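SAM-dependent methyltransferase (Exiguobacterium sibiricum 255-15, PDB 3D2L) probably transfers a methyl group from S-adenosylmethionine to an acceptor substrate, using a Rossmann-like methyltransferase domain. Local coordinates at residues P33-A38 / P96-T101. Numbering follows the deposited sequence.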
loop_
_atom_site.group_PDB
_atom_site.type_symbol
_atom_site.label_atom_id
_atom_site.label_comp_id
_atom_site.label_asym_id
_atom_site.label_seq_id
_atom_site.Cartn_x
_atom_site.Cartn_y
_atom_site.Cartn_z
ATOM N N PRO A 33 4.740 19.781 2.148
ATOM C CA PRO A 33 3.651 19.724 3.088
ATOM C C PRO A 33 2.582 20.722 2.745
ATOM O O PRO A 33 2.869 21.724 2.110
ATOM C CB PRO A 33 4.333 20.022 4.425
ATOM C CG PRO A 33 5.722 19.483 4.222
ATOM C CD PRO A 33 6.048 19.878 2.830
ATOM N N GLY A 34 1.348 20.433 3.118
ATOM C CA GLY A 34 0.228 21.341 2.823
ATOM C C GLY A 34 -0.516 20.995 1.536
ATOM O O GLY A 34 -1.645 21.426 1.328
ATOM N N LYS A 35 0.130 20.242 0.666
ATOM C CA LYS A 35 -0.494 19.775 -0.565
ATOM C C LYS A 35 -1.571 18.709 -0.325
ATOM O O LYS A 35 -1.709 18.149 0.780
ATOM C CB LYS A 35 0.570 19.297 -1.561
ATOM C CG LYS A 35 1.474 20.442 -2.013
ATOM C CD LYS A 35 1.664 20.436 -3.498
ATOM C CE LYS A 35 2.224 21.746 -4.032
ATOM N NZ LYS A 35 3.670 21.675 -4.214
ATOM N N ARG A 36 -2.343 18.467 -1.384
ATOM C CA ARG A 36 -3.483 17.567 -1.385
ATOM C C ARG A 36 -3.039 16.253 -1.949
ATOM O O ARG A 36 -2.484 16.221 -3.038
ATOM C CB ARG A 36 -4.643 18.128 -2.214
ATOM C CG ARG A 36 -5.144 19.471 -1.689
ATOM C CD ARG A 36 -6.283 20.093 -2.533
ATOM N NE ARG A 36 -5.949 20.193 -3.957
ATOM C CZ ARG A 36 -5.074 21.054 -4.485
ATOM N NH1 ARG A 36 -4.396 21.918 -3.722
ATOM N NH2 ARG A 36 -4.857 21.034 -5.803
ATOM N N ILE A 37 -3.268 15.201 -1.168
ATOM C CA ILE A 37 -2.882 13.834 -1.497
ATOM C C ILE A 37 -4.035 12.838 -1.410
ATOM O O ILE A 37 -4.864 12.888 -0.491
ATOM C CB ILE A 37 -1.764 13.273 -0.548
ATOM C CG1 ILE A 37 -0.479 14.086 -0.668
ATOM C CG2 ILE A 37 -1.459 11.791 -0.853
ATOM C CD1 ILE A 37 0.750 13.426 -0.017
ATOM N N ALA A 38 -4.084 11.952 -2.392
ATOM C CA ALA A 38 -4.987 10.808 -2.371
ATOM C C ALA A 38 -4.101 9.596 -2.059
ATOM O O ALA A 38 -3.161 9.263 -2.804
ATOM C CB ALA A 38 -5.719 10.642 -3.701
ATOM N N PRO A 96 -9.350 18.372 -6.908
ATOM C CA PRO A 96 -8.007 18.103 -7.465
ATOM C C PRO A 96 -7.006 17.617 -6.426
ATOM O O PRO A 96 -7.114 17.981 -5.225
ATOM C CB PRO A 96 -7.571 19.475 -8.010
ATOM C CG PRO A 96 -8.371 20.497 -7.210
ATOM C CD PRO A 96 -9.670 19.814 -6.849
ATOM N N VAL A 97 -6.065 16.770 -6.852
ATOM C CA VAL A 97 -4.972 16.352 -5.943
ATOM C C VAL A 97 -3.624 16.609 -6.593
ATOM O O VAL A 97 -3.459 16.474 -7.791
ATOM C CB VAL A 97 -5.043 14.866 -5.406
ATOM C CG1 VAL A 97 -6.406 14.563 -4.799
ATOM C CG2 VAL A 97 -4.618 13.828 -6.432
ATOM N N ASP A 98 -2.671 16.946 -5.744
ATOM C CA ASP A 98 -1.316 17.237 -6.117
ATOM C C ASP A 98 -0.456 16.005 -6.161
ATOM O O ASP A 98 0.587 16.029 -6.792
ATOM C CB ASP A 98 -0.710 18.183 -5.086
ATOM C CG ASP A 98 -1.518 19.437 -4.919
ATOM O OD1 ASP A 98 -1.685 20.140 -5.924
ATOM O OD2 ASP A 98 -1.962 19.727 -3.782
ATOM N N ALA A 99 -0.826 14.964 -5.416
ATOM C CA ALA A 99 -0.057 13.718 -5.410
ATOM C C ALA A 99 -0.945 12.538 -5.069
ATOM O O ALA A 99 -1.975 12.685 -4.372
ATOM C CB ALA A 99 1.149 13.791 -4.404
ATOM N N ILE A 100 -0.552 11.379 -5.595
ATOM C CA ILE A 100 -1.175 10.094 -5.289
ATOM C C ILE A 100 -0.126 9.205 -4.658
ATOM O O ILE A 100 0.988 9.076 -5.176
ATOM C CB ILE A 100 -1.803 9.424 -6.573
ATOM C CG1 ILE A 100 -3.003 10.217 -7.036
ATOM C CG2 ILE A 100 -2.211 7.950 -6.329
ATOM C CD1 ILE A 100 -3.431 9.793 -8.434
ATOM N N THR A 101 -0.463 8.602 -3.509
ATOM C CA THR A 101 0.422 7.676 -2.859
ATOM C C THR A 101 -0.202 6.284 -2.836
ATOM O O THR A 101 -1.384 6.109 -2.526
ATOM C CB THR A 101 0.825 8.123 -1.408
ATOM O OG1 THR A 101 -0.357 8.383 -0.619
ATOM C CG2 THR A 101 1.680 9.389 -1.487
#
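Asp98 OD2 takes the backbone N-H of Arg36 on its anti lone pair, the N to OD2 distance being 2.7 Å and the bond nearly straight at 172°. The same oxygen lies over one face of the Arg36 guanidinium, offset toward the rim, with NH1 3.3 Å from OD2. Because OD2 sits well out of the guanidinium plane, this salt bridge rests on charge, with no N-H aimed at it; the carboxylate plane is turned 73° from the guanidinium. Arg36 NE gives a hydrogen bond of 2.8 Å to Pro96 O, which lies near the guanidinium plane, and helps to set the rotation of the group. A bend at chi3 (-53°) folds the end of the arginine back to this carbonyl, and NH2 lies beside CB and CG of the Pro96 ring. An alanine in place of Arg36 would probably leave Pro96 O without this donor and the Asp98 carboxylate without its facing charge.

The chain turns a corner at Asp98, and there Arg36 O accepts two backbone N-H groups, from Asp98 N at 2.8 Å and from Ala99 N at 3.2 Å. Beyond it the strands run in parallel register: Ala38 N bonds to Ala99 O, and Thr101 N to Ala38 O. Ile37 and Ala99 share one face, where Ile37 CG1 meets Ala99 CB and CG2 reaches Thr101 OG1 at 3.6 Å; that hydroxyl is hydrogen-bonded to Asp39. On the other face Ala38 CB touches CG1 of both Val97 and Ile100.

Strands 36-40 and 97-102 are strands 1 and 4 in the 3-2-1-4-5-7-6 order of the class I methyltransferase fold. Helix 20-30 packs through Val27 on Ile37 and Thr101, helix 113-126 covers Val97 and Ile100, and strands 56-61 and 131-138 continue the sheet beyond the pair.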